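Local structure of designed helical repeat protein (Synthetic construct, 5CWD) at residues C11-A14 with A15-A19; A19-D23 with E24-K28; R92-C95 with E96-R100; V110-I113 with A114-C118; E153-A156 with K157-C160. The protein is a computationally designed helical repeat protein, probably made to test how tandem helical repeats fold rather than for a biological function. All coordinates share one frame; numbering follows the deposited sequence.

Contact 1. Residues C11-A14 with A15-A19; sequences CEKA and ARKAA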
loop_
_atom_site.group_PDB
_atom_site.type_symbol
_atom_site.label_atom_id
_atom_site.label_comp_id
_atom_site.label_asym_id
_atom_site.label_seq_id
_atom_site.Cartn_x
_atom_site.Cartn_y
_atom_site.Cartn_z
ATOM N N CYS A 11 -7.236 -9.061 -8.992
ATOM C CA CYS A 11 -7.175 -8.205 -7.817
ATOM C C CYS A 11 -6.320 -6.970 -8.070
ATOM O O CYS A 11 -6.688 -5.863 -7.669
ATOM C CB CYS A 11 -6.636 -8.983 -6.620
ATOM S SG CYS A 11 -7.787 -10.233 -6.002
ATOM N N GLU A 12 -5.183 -7.151 -8.734
ATOM C CA GLU A 12 -4.321 -6.015 -9.053
ATOM C C GLU A 12 -4.991 -5.059 -10.042
ATOM O O GLU A 12 -5.024 -3.842 -9.825
ATOM C CB GLU A 12 -2.985 -6.496 -9.618
ATOM C CG GLU A 12 -2.075 -5.352 -10.069
ATOM C CD GLU A 12 -0.616 -5.532 -9.678
ATOM O OE1 GLU A 12 -0.267 -6.559 -9.057
ATOM O OE2 GLU A 12 0.187 -4.628 -9.991
ATOM N N LYS A 13 -5.515 -5.615 -11.128
ATOM C CA LYS A 13 -6.235 -4.827 -12.117
ATOM C C LYS A 13 -7.390 -4.083 -11.458
ATOM O O LYS A 13 -7.595 -2.891 -11.689
ATOM C CB LYS A 13 -6.749 -5.729 -13.236
ATOM C CG LYS A 13 -7.450 -5.001 -14.370
ATOM C CD LYS A 13 -8.010 -5.991 -15.377
ATOM C CE LYS A 13 -8.795 -5.296 -16.474
ATOM N NZ LYS A 13 -9.402 -6.273 -17.420
ATOM N N ALA A 14 -8.137 -4.799 -10.627
ATOM C CA ALA A 14 -9.253 -4.218 -9.898
ATOM C C ALA A 14 -8.767 -3.098 -8.986
ATOM O O ALA A 14 -9.401 -2.046 -8.889
ATOM C CB ALA A 14 -9.974 -5.288 -9.093
ATOM N N ALA A 15 -7.639 -3.329 -8.320
ATOM C CA ALA A 15 -7.048 -2.314 -7.451
ATOM C C ALA A 15 -6.725 -1.054 -8.238
ATOM O O ALA A 15 -7.093 0.050 -7.834
ATOM C CB ALA A 15 -5.798 -2.849 -6.776
ATOM N N ARG A 16 -6.034 -1.220 -9.362
ATOM C CA ARG A 16 -5.724 -0.080 -10.217
ATOM C C ARG A 16 -7.003 0.631 -10.652
ATOM O O ARG A 16 -7.109 1.854 -10.536
ATOM C CB ARG A 16 -4.917 -0.521 -11.439
ATOM C CG ARG A 16 -3.441 -0.744 -11.146
ATOM C CD ARG A 16 -2.591 -0.581 -12.395
ATOM N NE ARG A 16 -1.159 -0.608 -12.093
ATOM C CZ ARG A 16 -0.459 0.438 -11.659
ATOM N NH1 ARG A 16 -1.048 1.611 -11.464
ATOM N NH2 ARG A 16 0.837 0.311 -11.414
ATOM N N LYS A 17 -7.977 -0.135 -11.134
ATOM C CA LYS A 17 -9.251 0.437 -11.560
ATOM C C LYS A 17 -9.943 1.175 -10.418
ATOM O O LYS A 17 -10.610 2.187 -10.635
ATOM C CB LYS A 17 -10.177 -0.649 -12.108
ATOM C CG LYS A 17 -9.920 -1.017 -13.562
ATOM C CD LYS A 17 -10.917 -2.060 -14.049
ATOM C CE LYS A 17 -10.746 -2.346 -15.529
ATOM N NZ LYS A 17 -11.694 -3.396 -15.999
ATOM N N ALA A 18 -9.785 0.661 -9.202
ATOM C CA ALA A 18 -10.353 1.306 -8.024
ATOM C C ALA A 18 -9.583 2.576 -7.668
ATOM O O ALA A 18 -10.169 3.555 -7.209
ATOM C CB ALA A 18 -10.363 0.346 -6.852
ATOM N N ALA A 19 -8.269 2.549 -7.874
ATOM C CA ALA A 19 -7.423 3.709 -7.594
ATOM C C ALA A 19 -7.662 4.839 -8.593
ATOM O O ALA A 19 -7.672 6.012 -8.220
ATOM C CB ALA A 19 -5.958 3.303 -7.603
#
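Cys11 gives its carbonyl O to the N-H of Ala15, with Ala15 N 2.8 Å from Cys11 O, the first of four i to i+4 bonds by which residues 11-14 carry the helix on into residues 15-19. The Cys11 side chain turns away from this turn, and SG is committed to the disulfide with Cys34. Glu12 comes next. Arg16 N donates to Glu12 O at 2.8 Å. The two side chains are oppositely charged but stop short of pairing, Glu12 OE2 being 4.7 Å from Arg16 NE; the guanidinium instead sends NH2 to a salt bridge with Glu62. Lys13 O accepts from Lys17 N, and above that bond the two lysine chains run side by side and point the same way. Lys13 has CG opposite its own N (chi1 -177°), whereas Lys17 has CG opposite its carbonyl carbon (chi1 -83°), and these different starts bring two extended chains together at their far ends. Lys13 CE lies 3.5 Å from Lys17 NZ, with Lys13 NZ and Lys17 NZ 3.9 Å apart. Both lysines are exposed, which probably lets water screen the repulsion. Ala14 closes the series with a bond from Ala18 N to Ala14 O. Its methyl faces inward, away from the lysines. On that inner side the helix is hemmed in by two others: Ala14 and Ala15 touch Phe52 of helix 45-63, while Ala14 and Ala18 rest on Ala30 of helix 24-40.

Contact 2. Residues A19-D23 with E24-K28; sequences AESND and EEVAK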
loop_
_atom_site.group_PDB
_atom_site.type_symbol
_atom_site.label_atom_id
_atom_site.label_comp_id
_atom_site.label_asym_id
_atom_site.label_seq_id
_atom_site.Cartn_x
_atom_site.Cartn_y
_atom_site.Cartn_z
ATOM N N ALA A 19 -8.269 2.549 -7.874
ATOM C CA ALA A 19 -7.423 3.709 -7.594
ATOM C C ALA A 19 -7.662 4.839 -8.593
ATOM O O ALA A 19 -7.672 6.012 -8.220
ATOM C CB ALA A 19 -5.958 3.303 -7.603
ATOM N N GLU A 20 -7.842 4.484 -9.861
ATOM C CA GLU A 20 -8.091 5.474 -10.905
ATOM C C GLU A 20 -9.391 6.240 -10.669
ATOM O O GLU A 20 -9.448 7.454 -10.863
ATOM C CB GLU A 20 -8.130 4.797 -12.275
ATOM C CG GLU A 20 -6.777 4.285 -12.747
ATOM C CD GLU A 20 -6.856 3.556 -14.076
ATOM O OE1 GLU A 20 -7.983 3.329 -14.567
ATOM O OE2 GLU A 20 -5.790 3.209 -14.629
ATOM N N SER A 21 -10.431 5.527 -10.255
ATOM C CA SER A 21 -11.727 6.145 -9.988
ATOM C C SER A 21 -11.743 6.802 -8.615
ATOM O O SER A 21 -11.073 6.340 -7.697
ATOM C CB SER A 21 -12.846 5.104 -10.078
ATOM O OG SER A 21 -12.741 4.145 -9.036
ATOM N N ASN A 22 -12.518 7.873 -8.480
ATOM C CA ASN A 22 -12.652 8.564 -7.200
ATOM C C ASN A 22 -13.916 8.139 -6.462
ATOM O O ASN A 22 -14.016 8.311 -5.250
ATOM C CB ASN A 22 -12.646 10.084 -7.391
ATOM C CG ASN A 22 -13.219 10.511 -8.724
ATOM O OD1 ASN A 22 -14.427 10.690 -8.869
ATOM N ND2 ASN A 22 -12.346 10.674 -9.712
ATOM N N ASP A 23 -14.880 7.588 -7.194
ATOM C CA ASP A 23 -16.094 7.065 -6.573
ATOM C C ASP A 23 -15.786 5.783 -5.803
ATOM O O ASP A 23 -15.072 4.909 -6.294
ATOM C CB ASP A 23 -17.174 6.805 -7.625
ATOM C CG ASP A 23 -18.478 6.314 -7.016
ATOM O OD1 ASP A 23 -18.831 6.768 -5.905
ATOM O OD2 ASP A 23 -19.154 5.474 -7.647
ATOM N N GLU A 24 -16.335 5.677 -4.597
ATOM C CA GLU A 24 -16.057 4.544 -3.720
ATOM C C GLU A 24 -16.764 3.267 -4.169
ATOM O O GLU A 24 -16.205 2.174 -4.069
ATOM C CB GLU A 24 -16.461 4.883 -2.283
ATOM C CG GLU A 24 -15.341 5.496 -1.457
ATOM C CD GLU A 24 -14.655 6.653 -2.161
ATOM O OE1 GLU A 24 -13.470 6.916 -1.862
ATOM O OE2 GLU A 24 -15.301 7.302 -3.010
ATOM N N GLU A 25 -17.991 3.412 -4.662
ATOM C CA GLU A 25 -18.792 2.265 -5.082
ATOM C C GLU A 25 -18.032 1.431 -6.105
ATOM O O GLU A 25 -18.125 0.200 -6.122
ATOM C CB GLU A 25 -20.130 2.731 -5.661
ATOM C CG GLU A 25 -20.905 3.657 -4.734
ATOM C CD GLU A 25 -21.033 3.099 -3.327
ATOM O OE1 GLU A 25 -21.486 1.943 -3.182
ATOM O OE2 GLU A 25 -20.670 3.813 -2.365
ATOM N N VAL A 26 -17.265 2.113 -6.948
ATOM C CA VAL A 26 -16.413 1.448 -7.922
ATOM C C VAL A 26 -15.383 0.581 -7.205
ATOM O O VAL A 26 -15.164 -0.574 -7.573
ATOM C CB VAL A 26 -15.697 2.471 -8.829
ATOM C CG1 VAL A 26 -14.794 1.766 -9.835
ATOM C CG2 VAL A 26 -16.717 3.343 -9.549
ATOM N N ALA A 27 -14.762 1.145 -6.173
ATOM C CA ALA A 27 -13.752 0.434 -5.402
ATOM C C ALA A 27 -14.364 -0.763 -4.682
ATOM O O ALA A 27 -13.794 -1.856 -4.678
ATOM C CB ALA A 27 -13.089 1.373 -4.406
ATOM N N LYS A 28 -15.526 -0.551 -4.072
ATOM C CA LYS A 28 -16.237 -1.630 -3.390
ATOM C C LYS A 28 -16.549 -2.755 -4.368
ATOM O O LYS A 28 -16.291 -3.928 -4.084
ATOM C CB LYS A 28 -17.529 -1.113 -2.755
ATOM C CG LYS A 28 -17.318 -0.006 -1.730
ATOM C CD LYS A 28 -18.640 0.582 -1.252
ATOM C CE LYS A 28 -18.425 1.828 -0.403
ATOM N NZ LYS A 28 -19.701 2.542 -0.118
#
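Ser21 and Asp23 both take up extended backbone conformations (psi 149° and 136°), bracketing a short turn that brings the end of helix 4-20 round to the first turn of helix 24-40 and sets both residues against Val26. The Ser21 hydroxyl lies against one branch of the valine, OG being 3.2 Å from Val26 CG1. That oxygen has its polar partner behind it, in a hydrogen bond with Ala18 O, so Val26 meets a hydroxyl already engaged with the preceding helix. Asp23 reaches the other branch: its OD2 is 3.8 Å from Val26 CG2. The same oxygen passes Glu25 CB at 3.5 Å, and the carboxylates of Asp23 and Glu25 are turned 45° from each other. Glu24 folds back over the turn through a bend at chi2, which carries its carboxylate towards the backbone of Asn22 and leaves Glu24 OE2 4.6 Å from Asp23 OD1. Glu25 bends as well and is held by Lys28, whose NZ forms a salt bridge with Glu25 OE2 at 2.8 Å, from the syn side but somewhat out of the carboxylate plane. Three acids therefore crowd the start of a helix. Lys28 probably offsets part of that negative charge, and the positive end of the helix dipole probably helps too; how far these effects balance the mutual repulsion, and so which way the acids' ionisation shifts, is not clear from the geometry.

Contact 3. Residues R92-C95 with E96-R100; sequences RSFC and EAAAR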
loop_
_atom_site.group_PDB
_atom_site.type_symbol
_atom_site.label_atom_id
_atom_site.label_comp_id
_atom_site.label_asym_id
_atom_site.label_seq_id
_atom_site.Cartn_x
_atom_site.Cartn_y
_atom_site.Cartn_z
ATOM N N ARG A 92 -0.461 -2.490 7.207
ATOM C CA ARG A 92 0.960 -2.826 7.207
ATOM C C ARG A 92 1.428 -3.228 5.812
ATOM O O ARG A 92 2.433 -2.711 5.312
ATOM C CB ARG A 92 1.251 -3.954 8.194
ATOM C CG ARG A 92 2.736 -4.268 8.350
ATOM C CD ARG A 92 2.970 -5.450 9.277
ATOM N NE ARG A 92 2.329 -5.261 10.575
ATOM C CZ ARG A 92 2.763 -4.421 11.510
ATOM N NH1 ARG A 92 3.841 -3.676 11.293
ATOM N NH2 ARG A 92 2.113 -4.320 12.662
ATOM N N SER A 93 0.700 -4.151 5.191
ATOM C CA SER A 93 1.052 -4.615 3.851
ATOM C C SER A 93 1.054 -3.452 2.863
ATOM O O SER A 93 1.983 -3.303 2.063
ATOM C CB SER A 93 0.081 -5.703 3.385
ATOM O OG SER A 93 -1.249 -5.218 3.343
ATOM N N PHE A 94 0.010 -2.631 2.933
ATOM C CA PHE A 94 -0.095 -1.438 2.104
ATOM C C PHE A 94 1.130 -0.546 2.274
ATOM O O PHE A 94 1.761 -0.151 1.290
ATOM C CB PHE A 94 -1.362 -0.660 2.461
ATOM C CG PHE A 94 -1.712 0.425 1.478
ATOM C CD1 PHE A 94 -0.961 1.585 1.403
ATOM C CD2 PHE A 94 -2.804 0.286 0.637
ATOM C CE1 PHE A 94 -1.288 2.580 0.507
ATOM C CE2 PHE A 94 -3.134 1.279 -0.263
ATOM C CZ PHE A 94 -2.377 2.427 -0.328
ATOM N N CYS A 95 1.457 -0.229 3.524
ATOM C CA CYS A 95 2.601 0.628 3.823
ATOM C C CYS A 95 3.906 0.048 3.294
ATOM O O CYS A 95 4.670 0.741 2.620
ATOM C CB CYS A 95 2.718 0.855 5.329
ATOM S SG CYS A 95 1.436 1.925 6.008
ATOM N N GLU A 96 4.165 -1.218 3.606
ATOM C CA GLU A 96 5.383 -1.874 3.140
ATOM C C GLU A 96 5.475 -1.856 1.611
ATOM O O GLU A 96 6.496 -1.444 1.047
ATOM C CB GLU A 96 5.443 -3.309 3.670
ATOM C CG GLU A 96 5.640 -3.388 5.184
ATOM C CD GLU A 96 5.534 -4.803 5.729
ATOM O OE1 GLU A 96 5.167 -5.721 4.963
ATOM O OE2 GLU A 96 5.818 -4.995 6.931
ATOM N N ALA A 97 4.405 -2.282 0.942
ATOM C CA ALA A 97 4.370 -2.276 -0.519
ATOM C C ALA A 97 4.582 -0.865 -1.063
ATOM O O ALA A 97 5.283 -0.666 -2.059
ATOM C CB ALA A 97 3.055 -2.841 -1.018
ATOM N N ALA A 98 3.973 0.112 -0.399
ATOM C CA ALA A 98 4.127 1.509 -0.781
ATOM C C ALA A 98 5.579 1.948 -0.657
ATOM O O ALA A 98 6.112 2.615 -1.541
ATOM C CB ALA A 98 3.237 2.391 0.074
ATOM N N ALA A 99 6.213 1.575 0.449
ATOM C CA ALA A 99 7.608 1.919 0.675
ATOM C C ALA A 99 8.482 1.280 -0.390
ATOM O O ALA A 99 9.385 1.919 -0.927
ATOM C CB ALA A 99 8.050 1.477 2.056
ATOM N N ARG A 100 8.214 0.013 -0.689
ATOM C CA ARG A 100 8.973 -0.692 -1.715
ATOM C C ARG A 100 8.824 -0.016 -3.071
ATOM O O ARG A 100 9.818 0.269 -3.740
ATOM C CB ARG A 100 8.533 -2.153 -1.802
ATOM C CG ARG A 100 9.046 -3.005 -0.650
ATOM C CD ARG A 100 8.833 -4.486 -0.898
ATOM N NE ARG A 100 7.445 -4.887 -0.679
ATOM C CZ ARG A 100 6.931 -5.207 0.505
ATOM N NH1 ARG A 100 7.683 -5.169 1.601
ATOM N NH2 ARG A 100 5.658 -5.562 0.596
#
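Glu96 lies back across the turn onto Arg92, and its side chain can be followed outward atom by atom. CB sits beside the Arg92 carbonyl, 3.5 Å from Arg92 O. CG, placed beside the glutamate's own N by chi1 of -68°, comes nearer still, at 3.3 Å from Arg92 O. From there the chain is extended, and CD draws level with the arginine's aliphatic part, 3.9 Å from Arg92 CG. At the tip OE2 meets two methylenes of the arginine and not its charged end: Glu96 OE2 is 3.5 Å from Arg92 CG and 3.7 Å from Arg92 CD. The arginine bends at chi3, and its guanidinium plane is turned 55° from the carboxylate. Arg92 NH1 stays 5.0 Å from Glu96 OE2, so attraction between them would be electrostatic at a distance and not a paired salt bridge. Further along, the Arg100 guanidinium folds back so that one face lies over the backbone of Glu96 and Ala97.

Beneath these chains the helix is regular. Glu96 N bonds to Arg92 O, and the next three residues repeat the pattern with Ser93, Phe94 and Cys95; the Ser93 hydroxyl is bound to Ala90 O one turn earlier. The Phe94 ring passes Ala98 CB loosely, at 4.5 Å from CD1. It projects into the middle of the fold, against Ala57 of helix 45-63, Ala72 and Cys76 of helix 66-83, and Ala117 and Val121 of helix 108-125. Glu96 and Ala99 instead border helix 129-147 at Ala139.

Contact 4. Residues V110-I113 with A114-C118; sequences VAKI and AAKAC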
loop_
_atom_site.group_PDB
_atom_site.type_symbol
_atom_site.label_atom_id
_atom_site.label_comp_id
_atom_site.label_asym_id
_atom_site.label_seq_id
_atom_site.Cartn_x
_atom_site.Cartn_y
_atom_site.Cartn_z
ATOM N N VAL A 110 7.271 10.764 -5.169
ATOM C CA VAL A 110 6.645 9.466 -4.986
ATOM C C VAL A 110 6.804 9.007 -3.542
ATOM O O VAL A 110 5.900 8.391 -2.982
ATOM C CB VAL A 110 7.254 8.410 -5.941
ATOM C CG1 VAL A 110 6.642 7.033 -5.702
ATOM C CG2 VAL A 110 7.055 8.826 -7.391
ATOM N N ALA A 111 7.949 9.320 -2.943
ATOM C CA ALA A 111 8.219 8.934 -1.560
ATOM C C ALA A 111 7.277 9.655 -0.599
ATOM O O ALA A 111 6.717 9.040 0.313
ATOM C CB ALA A 111 9.667 9.225 -1.198
ATOM N N LYS A 112 7.110 10.958 -0.801
ATOM C CA LYS A 112 6.171 11.736 -0.002
ATOM C C LYS A 112 4.757 11.193 -0.179
ATOM O O LYS A 112 4.026 11.005 0.799
ATOM C CB LYS A 112 6.229 13.214 -0.391
ATOM C CG LYS A 112 5.251 14.097 0.367
ATOM C CD LYS A 112 5.437 15.556 0.005
ATOM C CE LYS A 112 4.406 16.432 0.695
ATOM N NZ LYS A 112 4.580 17.868 0.346
ATOM N N ILE A 113 4.384 10.943 -1.432
ATOM C CA ILE A 113 3.089 10.344 -1.746
ATOM C C ILE A 113 2.915 9.034 -0.981
ATOM O O ILE A 113 1.877 8.799 -0.361
ATOM C CB ILE A 113 2.934 10.074 -3.269
ATOM C CG1 ILE A 113 3.011 11.380 -4.069
ATOM C CG2 ILE A 113 1.622 9.345 -3.573
ATOM C CD1 ILE A 113 1.905 12.381 -3.777
ATOM N N ALA A 114 3.942 8.189 -1.027
ATOM C CA ALA A 114 3.899 6.881 -0.383
ATOM C C ALA A 114 3.738 7.026 1.123
ATOM O O ALA A 114 2.901 6.362 1.730
ATOM C CB ALA A 114 5.156 6.087 -0.707
ATOM N N ALA A 115 4.545 7.896 1.718
ATOM C CA ALA A 115 4.474 8.147 3.150
ATOM C C ALA A 115 3.073 8.604 3.546
ATOM O O ALA A 115 2.434 8.017 4.433
ATOM C CB ALA A 115 5.501 9.185 3.551
ATOM N N LYS A 116 2.600 9.649 2.874
ATOM C CA LYS A 116 1.281 10.200 3.150
ATOM C C LYS A 116 0.233 9.100 3.027
ATOM O O LYS A 116 -0.614 8.927 3.908
ATOM C CB LYS A 116 0.968 11.354 2.192
ATOM C CG LYS A 116 0.268 12.541 2.846
ATOM C CD LYS A 116 -0.031 13.650 1.836
ATOM C CE LYS A 116 1.220 14.439 1.444
ATOM N NZ LYS A 116 1.627 15.428 2.485
ATOM N N ALA A 117 0.317 8.342 1.938
ATOM C CA ALA A 117 -0.606 7.245 1.684
ATOM C C ALA A 117 -0.617 6.258 2.844
ATOM O O ALA A 117 -1.652 6.043 3.477
ATOM C CB ALA A 117 -0.233 6.538 0.396
ATOM N N CYS A 118 0.543 5.669 3.114
ATOM C CA CYS A 118 0.703 4.732 4.218
ATOM C C CYS A 118 0.086 5.265 5.503
ATOM O O CYS A 118 -0.782 4.622 6.102
ATOM C CB CYS A 118 2.184 4.433 4.443
ATOM S SG CYS A 118 2.531 3.639 6.020
#
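Lys112 points CG away from its backbone N (chi1 178°) and stays fully extended, while Lys116 leaves CB at a chi1 of -139° and then folds at chi3 and chi4, and this difference lets the two chains finish side by side. The folded end of Lys116 is what touches: Lys116 NZ is 3.5 Å from Lys112 CE, and the two CE carbons of Lys112 and Lys116 are 3.8 Å apart. The ammonium groups themselves keep more distance, with Lys112 NZ 4.4 Å from Lys116 NZ. A hydrogen bond from Lys116 NZ to OE1 of Gln166 gives the bent lysine a neutral acceptor, probably easing the repulsion. Underneath, Lys116 N binds Lys112 O at 2.9 Å, one of four successive helical bonds linking the two segments. Ala114, Ala115 and Ala117 put only methyl groups on their sides of the helix. Ala114 packs on Ala102 of helix 87-105 and on Phe136 of helix 129-147, and Ala117 is set against Phe94. Ala115 touches Val163 of helix 150-167, whereas Ile113 reaches Glu66 of helix 66-83, so this short length of helix 108-125 has neighbouring helices on several sides.

Contact 5. Residues E153-A156 with K157-C160; sequences EKIA and KKAC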
loop_
_atom_site.group_PDB
_atom_site.type_symbol
_atom_site.label_atom_id
_atom_site.label_comp_id
_atom_site.label_asym_id
_atom_site.label_seq_id
_atom_site.Cartn_x
_atom_site.Cartn_y
_atom_site.Cartn_z
ATOM N N GLU A 153 19.752 2.733 -0.903
ATOM C CA GLU A 153 19.802 3.149 0.492
ATOM C C GLU A 153 19.549 4.648 0.595
ATOM O O GLU A 153 18.956 5.128 1.563
ATOM C CB GLU A 153 21.153 2.787 1.111
ATOM C CG GLU A 153 21.143 2.780 2.630
ATOM C CD GLU A 153 22.432 2.246 3.230
ATOM O OE1 GLU A 153 23.330 1.842 2.461
ATOM O OE2 GLU A 153 22.546 2.233 4.474
ATOM N N LYS A 154 19.996 5.384 -0.418
ATOM C CA LYS A 154 19.740 6.820 -0.494
ATOM C C LYS A 154 18.246 7.146 -0.482
ATOM O O LYS A 154 17.753 7.796 0.443
ATOM C CB LYS A 154 20.387 7.411 -1.747
ATOM C CG LYS A 154 21.907 7.326 -1.752
ATOM C CD LYS A 154 22.533 8.361 -2.673
ATOM C CE LYS A 154 24.040 8.425 -2.476
ATOM N NZ LYS A 154 24.637 9.634 -3.105
ATOM N N ILE A 155 17.530 6.701 -1.512
ATOM C CA ILE A 155 16.096 6.962 -1.607
ATOM C C ILE A 155 15.366 6.353 -0.413
ATOM O O ILE A 155 14.349 6.883 0.036
ATOM C CB ILE A 155 15.498 6.414 -2.931
ATOM C CG1 ILE A 155 14.022 6.814 -3.072
ATOM C CG2 ILE A 155 15.658 4.904 -3.030
ATOM C CD1 ILE A 155 13.815 8.279 -3.408
ATOM N N ALA A 156 15.886 5.243 0.104
ATOM C CA ALA A 156 15.338 4.662 1.323
ATOM C C ALA A 156 15.428 5.653 2.485
ATOM O O ALA A 156 14.440 5.902 3.188
ATOM C CB ALA A 156 16.061 3.375 1.668
ATOM N N LYS A 157 16.614 6.222 2.681
ATOM C CA LYS A 157 16.817 7.209 3.738
ATOM C C LYS A 157 15.975 8.463 3.499
ATOM O O LYS A 157 15.410 9.026 4.440
ATOM C CB LYS A 157 18.299 7.567 3.848
ATOM C CG LYS A 157 19.129 6.466 4.498
ATOM C CD LYS A 157 20.617 6.778 4.495
ATOM C CE LYS A 157 21.398 5.699 5.235
ATOM N NZ LYS A 157 22.866 5.953 5.237
ATOM N N LYS A 158 15.884 8.893 2.244
ATOM C CA LYS A 158 15.025 10.019 1.896
ATOM C C LYS A 158 13.580 9.719 2.275
ATOM O O LYS A 158 12.882 10.558 2.850
ATOM C CB LYS A 158 15.116 10.334 0.403
ATOM C CG LYS A 158 16.466 10.869 -0.048
ATOM C CD LYS A 158 16.516 11.014 -1.563
ATOM C CE LYS A 158 17.897 11.425 -2.048
ATOM N NZ LYS A 158 18.011 11.328 -3.530
ATOM N N ALA A 159 13.138 8.512 1.946
ATOM C CA ALA A 159 11.783 8.083 2.259
ATOM C C ALA A 159 11.558 8.097 3.769
ATOM O O ALA A 159 10.550 8.619 4.256
ATOM C CB ALA A 159 11.525 6.704 1.694
ATOM N N CYS A 160 12.504 7.523 4.508
ATOM C CA CYS A 160 12.450 7.559 5.965
ATOM C C CYS A 160 12.331 8.989 6.488
ATOM O O CYS A 160 11.483 9.275 7.333
ATOM C CB CYS A 160 13.686 6.891 6.562
ATOM S SG CYS A 160 13.741 5.110 6.311
#
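Lys157 stretches its aliphatic chain back past Glu153, its CE 3.9 Å from Glu153 CG and 3.7 Å from Glu153 OE2. The glutamate has CG opposite its N (chi1 -162°) and the lysine has CG opposite its carbonyl carbon (chi1 -74°); these different starts swing the two extended chains across each other one turn apart. The charges meet only loosely: Lys157 NZ lies 3.8 Å from Glu153 OE2, a long salt bridge on the helix surface, probably weakened by solvent. Nearer the backbone, Lys157 CG is 3.2 Å from Glu153 O. Glu153 O also accepts the backbone hydrogen bond from Lys157 N, at 2.8 Å.

On another side Ile155 CD1 comes within 4.3 Å of Lys158 CD, a light apolar touch. Ala156 faces helix 129-147, against Ala140 and Ala144, and Ala159 touches Phe136 there. Cys160 N is bound to Ala156 O, and Cys160 SG reaches across to Cys137, tying the two helices covalently. A charged outer face and small buried residues against the partner helix make this an amphipathic helix, here disulfide-linked to helix 129-147 within the helical repeat fold.

Overall arrangement
The five contacts come in order along one all-helical chain. Contacts 1 and 2 share Ala19 and, with centres 9 Å apart, follow helix 4-20 into its turn and out along helix 24-40. Contact 3 lies on helix 87-105, only about 4 Å from the centre of the chain, and is joined to contact 4 on helix 108-125 by the Cys95-Cys118 disulfide. Contact 4 in turn touches contact 5, on helix 150-167, through Ala111 CB and Ala159 CA. Contacts 2 and 5 lie on opposite sides of the chain's centre, 31 Å between centres. Helices packed on their sequence neighbours and on others further along the chain, with four disulfides, thus build one compact array.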